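Local coordinates for reticulocyte binding protein (Streptococcus agalactiae COH1, PDB 3FAW) that probably hydrolyses the alpha-1,6 linkages of pullulan and of branched alpha-glucans such as glycogen, as a cell-wall-anchored pullulanase, at residues K41-T46 with N114-R119; K71-N76 with H106-Y111. All coordinates share one frame; numbering follows the deposited sequence.

Contact 1: K41-T46 with N114-R119; sequences KDAQQT and NNVTTR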
loop_
_atom_site.group_PDB
_atom_site.type_symbol
_atom_site.label_atom_id
_atom_site.label_comp_id
_atom_site.label_asym_id
_atom_site.label_seq_id
_atom_site.Cartn_x
_atom_site.Cartn_y
_atom_site.Cartn_z
ATOM N N LYS A 41 -3.493 -35.566 21.066
ATOM C CA LYS A 41 -4.293 -34.403 20.660
ATOM C C LYS A 41 -4.400 -34.274 19.137
ATOM O O LYS A 41 -5.497 -34.157 18.585
ATOM C CB LYS A 41 -3.684 -33.116 21.228
ATOM C CG LYS A 41 -3.746 -33.001 22.742
ATOM C CD LYS A 41 -3.034 -31.741 23.244
ATOM C CE LYS A 41 -3.883 -30.488 23.087
ATOM N NZ LYS A 41 -4.985 -30.418 24.092
ATOM N N ASP A 42 -3.248 -34.276 18.472
ATOM C CA ASP A 42 -3.186 -34.147 17.017
ATOM C C ASP A 42 -1.846 -34.661 16.491
ATOM O O ASP A 42 -0.998 -35.119 17.262
ATOM C CB ASP A 42 -3.415 -32.688 16.602
ATOM C CG ASP A 42 -2.434 -31.729 17.258
ATOM O OD1 ASP A 42 -1.261 -31.676 16.823
ATOM O OD2 ASP A 42 -2.840 -31.018 18.204
ATOM N N ALA A 43 -1.666 -34.594 15.175
ATOM C CA ALA A 43 -0.438 -35.062 14.544
ATOM C C ALA A 43 -0.239 -34.434 13.169
ATOM O O ALA A 43 -1.209 -34.141 12.461
ATOM C CB ALA A 43 -0.452 -36.576 14.430
ATOM N N GLN A 44 1.025 -34.225 12.810
ATOM C CA GLN A 44 1.390 -33.687 11.504
ATOM C C GLN A 44 2.556 -34.469 10.907
ATOM O O GLN A 44 3.483 -34.856 11.628
ATOM C CB GLN A 44 1.773 -32.206 11.606
ATOM C CG GLN A 44 0.690 -31.299 12.192
ATOM C CD GLN A 44 0.635 -31.327 13.720
ATOM O OE1 GLN A 44 1.659 -31.466 14.387
ATOM N NE2 GLN A 44 -0.570 -31.184 14.274
ATOM N N GLN A 45 2.502 -34.706 9.595
ATOM C CA GLN A 45 3.639 -35.268 8.864
ATOM C C GLN A 45 4.512 -34.134 8.316
ATOM O O GLN A 45 4.034 -33.281 7.559
ATOM C CB GLN A 45 3.183 -36.190 7.729
ATOM C CG GLN A 45 4.346 -36.959 7.081
ATOM C CD GLN A 45 3.908 -38.037 6.110
ATOM O OE1 GLN A 45 2.722 -38.344 5.989
ATOM N NE2 GLN A 45 4.873 -38.620 5.404
ATOM N N THR A 46 5.791 -34.154 8.696
ATOM C CA THR A 46 6.734 -33.073 8.414
ATOM C C THR A 46 7.756 -33.426 7.327
ATOM O O THR A 46 8.352 -32.535 6.722
ATOM C CB THR A 46 7.493 -32.683 9.697
ATOM O OG1 THR A 46 8.248 -33.809 10.168
ATOM C CG2 THR A 46 6.510 -32.240 10.785
ATOM N N ASN A 114 -8.007 -42.452 21.675
ATOM C CA ASN A 114 -7.928 -41.313 20.756
ATOM C C ASN A 114 -7.322 -41.756 19.433
ATOM O O ASN A 114 -6.255 -42.369 19.412
ATOM C CB ASN A 114 -7.084 -40.170 21.334
ATOM C CG ASN A 114 -7.824 -39.365 22.384
ATOM O OD1 ASN A 114 -8.760 -39.853 23.014
ATOM N ND2 ASN A 114 -7.397 -38.122 22.582
ATOM N N ASN A 115 -8.016 -41.453 18.340
ATOM C CA ASN A 115 -7.495 -41.653 16.993
ATOM C C ASN A 115 -7.511 -40.320 16.265
ATOM O O ASN A 115 -8.552 -39.669 16.202
ATOM C CB ASN A 115 -8.346 -42.664 16.224
ATOM C CG ASN A 115 -8.269 -44.061 16.809
ATOM O OD1 ASN A 115 -8.745 -44.316 17.918
ATOM N ND2 ASN A 115 -7.677 -44.982 16.056
ATOM N N VAL A 116 -6.361 -39.908 15.734
ATOM C CA VAL A 116 -6.266 -38.665 14.972
ATOM C C VAL A 116 -5.627 -38.906 13.602
ATOM O O VAL A 116 -4.747 -39.755 13.457
ATOM C CB VAL A 116 -5.475 -37.577 15.742
ATOM C CG1 VAL A 116 -6.038 -37.406 17.149
ATOM C CG2 VAL A 116 -3.984 -37.907 15.793
ATOM N N THR A 117 -6.085 -38.156 12.602
ATOM C CA THR A 117 -5.550 -38.250 11.243
ATOM C C THR A 117 -4.461 -37.196 11.047
ATOM O O THR A 117 -4.608 -36.054 11.488
ATOM C CB THR A 117 -6.660 -38.065 10.189
ATOM O OG1 THR A 117 -7.689 -39.041 10.404
ATOM C CG2 THR A 117 -6.105 -38.225 8.775
ATOM N N THR A 118 -3.371 -37.581 10.390
ATOM C CA THR A 118 -2.243 -36.672 10.195
ATOM C C THR A 118 -2.589 -35.568 9.198
ATOM O O THR A 118 -3.291 -35.797 8.211
ATOM C CB THR A 118 -0.972 -37.407 9.711
ATOM O OG1 THR A 118 -1.235 -38.067 8.467
ATOM C CG2 THR A 118 -0.509 -38.429 10.750
ATOM N N ARG A 119 -2.095 -34.371 9.493
ATOM C CA ARG A 119 -2.208 -33.204 8.626
ATOM C C ARG A 119 -0.830 -32.969 8.024
ATOM O O ARG A 119 0.180 -33.148 8.701
ATOM C CB ARG A 119 -2.648 -31.988 9.462
ATOM C CG ARG A 119 -2.560 -30.629 8.762
ATOM C CD ARG A 119 -3.190 -29.527 9.612
ATOM N NE ARG A 119 -2.496 -29.339 10.891
ATOM C CZ ARG A 119 -1.490 -28.488 11.107
ATOM N NH1 ARG A 119 -1.019 -27.713 10.133
ATOM N NH2 ARG A 119 -0.943 -28.409 12.317
HETATM O O HOH W 1 -4.144 -34.279 13.625
#
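R119 lays one face of its guanidinium over Q44 CG, with NH2 3.3 Å from that carbon. The two side chains run side by side in the same direction, and their amide and guanidinium planes are turned 51° apart. In Q44 the bend at chi2 (81°) turns CD back toward D42, and from there NE2 donates to D42 OD1 at 2.7 Å from above the carboxylate plane. Q52 NE2 of strand 50-55 bonds Q44 OE1, so both ends of the amide are used. Glutamine suits this place, offering a methylene to the guanidinium and a donor and an acceptor beyond it.

The backbones pair in parallel around Q44 and R119: R119 N donates to A43 O at 3.1 Å, and Q45 N to R119 O at 2.9 Å. Toward V116 the strands diverge. Where they part, water 1 bridges the backbones, accepting from A43 N and donating to T117 O at 2.8 Å. Small A43 lets V116 CG2 approach its CB to 4.0 Å, while T118 CG2 also meets A43 CB; V116 CG1 lies against K41 O.

This parallel pairing joins the first and last strands of the N-terminal beta domain. The D42 carboxylate, 5.6 Å (OD1) from R119 NH2, would favour the arginine's positive charge without forming an ion pair, while the backbone bonds and water supply the directional polar links.

Contact 2: K71-N76 with H106-Y111; sequences KVTDKN and HFNISY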
loop_
_atom_site.group_PDB
_atom_site.type_symbol
_atom_site.label_atom_id
_atom_site.label_comp_id
_atom_site.label_asym_id
_atom_site.label_seq_id
_atom_site.Cartn_x
_atom_site.Cartn_y
_atom_site.Cartn_z
ATOM N N LYS A 71 0.266 -46.771 18.066
ATOM C CA LYS A 71 0.173 -47.488 16.792
ATOM C C LYS A 71 -0.166 -46.540 15.643
ATOM O O LYS A 71 -0.929 -45.587 15.813
ATOM C CB LYS A 71 -0.865 -48.610 16.877
ATOM C CG LYS A 71 -0.429 -49.774 17.754
ATOM C CD LYS A 71 -1.458 -50.892 17.766
ATOM C CE LYS A 71 -1.070 -51.982 18.760
ATOM N NZ LYS A 71 -2.136 -53.020 18.900
ATOM N N VAL A 72 0.418 -46.815 14.480
ATOM C CA VAL A 72 0.217 -46.018 13.274
ATOM C C VAL A 72 -0.331 -46.902 12.159
ATOM O O VAL A 72 0.174 -48.003 11.934
ATOM C CB VAL A 72 1.540 -45.399 12.788
ATOM C CG1 VAL A 72 1.318 -44.577 11.526
ATOM C CG2 VAL A 72 2.168 -44.549 13.885
ATOM N N THR A 73 -1.363 -46.423 11.466
ATOM C CA THR A 73 -1.905 -47.136 10.309
ATOM C C THR A 73 -2.072 -46.195 9.119
ATOM O O THR A 73 -2.096 -44.972 9.275
ATOM C CB THR A 73 -3.253 -47.828 10.631
ATOM O OG1 THR A 73 -4.228 -46.850 11.005
ATOM C CG2 THR A 73 -3.086 -48.841 11.768
ATOM N N ASP A 74 -2.171 -46.780 7.930
ATOM C CA ASP A 74 -2.296 -46.016 6.689
ATOM C C ASP A 74 -3.765 -45.760 6.335
ATOM O O ASP A 74 -4.662 -46.084 7.118
ATOM C CB ASP A 74 -1.545 -46.725 5.543
ATOM C CG ASP A 74 -2.204 -48.028 5.096
ATOM O OD1 ASP A 74 -3.320 -48.358 5.558
ATOM O OD2 ASP A 74 -1.590 -48.729 4.267
ATOM N N LYS A 75 -4.001 -45.182 5.157
ATOM C CA LYS A 75 -5.353 -44.822 4.706
ATOM C C LYS A 75 -6.331 -46.005 4.615
ATOM O O LYS A 75 -7.546 -45.813 4.697
ATOM C CB LYS A 75 -5.290 -44.099 3.351
ATOM C CG LYS A 75 -4.850 -44.967 2.176
ATOM C CD LYS A 75 -4.768 -44.160 0.888
ATOM C CE LYS A 75 -4.484 -45.049 -0.311
ATOM N NZ LYS A 75 -4.292 -44.255 -1.558
ATOM N N ASN A 76 -5.798 -47.214 4.434
ATOM C CA ASN A 76 -6.612 -48.430 4.370
ATOM C C ASN A 76 -6.571 -49.253 5.665
ATOM O O ASN A 76 -6.845 -50.454 5.651
ATOM C CB ASN A 76 -6.170 -49.287 3.179
ATOM C CG ASN A 76 -6.340 -48.574 1.850
ATOM O OD1 ASN A 76 -7.222 -47.727 1.692
ATOM N ND2 ASN A 76 -5.498 -48.918 0.882
ATOM N N HIS A 106 -3.540 -40.124 4.181
ATOM C CA HIS A 106 -2.965 -39.699 5.457
ATOM C C HIS A 106 -2.945 -40.843 6.459
ATOM O O HIS A 106 -3.696 -41.810 6.327
ATOM C CB HIS A 106 -3.782 -38.547 6.046
ATOM C CG HIS A 106 -3.793 -37.316 5.195
ATOM N ND1 HIS A 106 -4.931 -36.852 4.572
ATOM C CD2 HIS A 106 -2.804 -36.454 4.864
ATOM C CE1 HIS A 106 -4.643 -35.755 3.895
ATOM N NE2 HIS A 106 -3.359 -35.490 4.058
ATOM N N PHE A 107 -2.093 -40.716 7.469
ATOM C CA PHE A 107 -1.924 -41.764 8.467
ATOM C C PHE A 107 -2.790 -41.532 9.708
ATOM O O PHE A 107 -3.080 -40.395 10.077
ATOM C CB PHE A 107 -0.440 -41.910 8.810
ATOM C CG PHE A 107 0.396 -42.299 7.622
ATOM C CD1 PHE A 107 0.579 -43.634 7.294
ATOM C CD2 PHE A 107 0.950 -41.330 6.799
ATOM C CE1 PHE A 107 1.321 -43.997 6.185
ATOM C CE2 PHE A 107 1.692 -41.690 5.687
ATOM C CZ PHE A 107 1.877 -43.025 5.381
ATOM N N ASN A 108 -3.238 -42.629 10.310
ATOM C CA ASN A 108 -3.973 -42.580 11.570
ATOM C C ASN A 108 -3.041 -42.910 12.728
ATOM O O ASN A 108 -2.446 -43.989 12.769
ATOM C CB ASN A 108 -5.146 -43.563 11.558
ATOM C CG ASN A 108 -6.054 -43.400 12.769
ATOM O OD1 ASN A 108 -6.834 -42.449 12.850
ATOM N ND2 ASN A 108 -5.958 -44.330 13.717
ATOM N N ILE A 109 -2.910 -41.974 13.662
ATOM C CA ILE A 109 -2.133 -42.193 14.877
ATOM C C ILE A 109 -3.118 -42.487 16.002
ATOM O O ILE A 109 -4.112 -41.779 16.154
ATOM C CB ILE A 109 -1.269 -40.964 15.243
ATOM C CG1 ILE A 109 -0.559 -40.399 14.001
ATOM C CG2 ILE A 109 -0.252 -41.330 16.312
ATOM C CD1 ILE A 109 0.250 -41.421 13.224
ATOM N N SER A 110 -2.852 -43.536 16.780
ATOM C CA SER A 110 -3.761 -43.936 17.856
ATOM C C SER A 110 -3.041 -44.212 19.171
ATOM O O SER A 110 -1.913 -44.705 19.192
ATOM C CB SER A 110 -4.591 -45.157 17.447
ATOM O OG SER A 110 -3.774 -46.286 17.199
ATOM N N TYR A 111 -3.726 -43.887 20.261
ATOM C CA TYR A 111 -3.191 -44.019 21.607
ATOM C C TYR A 111 -4.353 -43.985 22.597
ATOM O O TYR A 111 -5.044 -42.972 22.703
ATOM C CB TYR A 111 -2.227 -42.865 21.903
ATOM C CG TYR A 111 -1.368 -43.081 23.124
ATOM C CD1 TYR A 111 -0.129 -43.691 23.017
ATOM C CD2 TYR A 111 -1.796 -42.681 24.387
ATOM C CE1 TYR A 111 0.664 -43.900 24.125
ATOM C CE2 TYR A 111 -1.003 -42.887 25.511
ATOM C CZ TYR A 111 0.230 -43.498 25.372
ATOM O OH TYR A 111 1.026 -43.711 26.476
#
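V72 and I109 lie side by side on one face of the antiparallel pair, pointing the same way, and the end of the isoleucine reaches across to the valine. I109 CG1 stands anti to the carbonyl carbon (chi1 -45°), and a second bend at chi2 (-53°) brings CD1 to 3.7 Å from V72 CG2, with V72 CG1 equally near. Branched at CB, both residues suit extended strands and fill a buried face. V72 CG1 also touches F107 CB, at 4.2 Å.

F107 continues this apolar patch past the end of the regular pairing. T73 O lies at the edge of its ring, near the ring plane, while D74 CA comes in obliquely, 3.8 Å from F107 CD1. D74 turns its carboxylate away: OD1 accepts from N76 N in an Asx turn and also from N78 N, a role that aspartate's short side chain fits well.

The other face carries K71, T73, N108 and S110. T73 OG1 takes the crowded position between backbone N and carbonyl carbon (chi1 62°) and rests 3.5 Å from N108 CB. S110 OG holds the same kind of rotamer and donates to K71 O at 3.2 Å, from above the carbonyl plane. S110 N reaches that oxygen too, so one residue grips it twice. K71 N returns a bond to S110 O, and T73 exchanges two with N108, the shorter being N108 N to T73 O at 2.8 Å.

Strand 71-73, just after helix 64-69, is flanked by strand 79-88 on its other edge, and strand 108-111 by strand 114-120. I109 extends to L40 and A43 of strand 40-47, while F107 meets F100 edge-to-face and packs on I80.

From the N terminus the chain first lays down strand 40-47, half of contact 1, and then strand 50-55 and helix 64-69. Strand 71-73 opens contact 2, which strand 108-111 closes after the excursion through strands 79-88 and 93-98. Strand 114-120 follows at once and completes contact 1, so the loop closed by contact 2 is nested within the larger one. The centres lie about 9 Å apart, and the two meet where strands 108-111 and 114-120 pair: T118 N to F107 O and I109 N to V116 O are probable hydrogen bonds. Contact 1 thus joins the first and last strands of the mixed sheet, and contact 2 two neighbours within it.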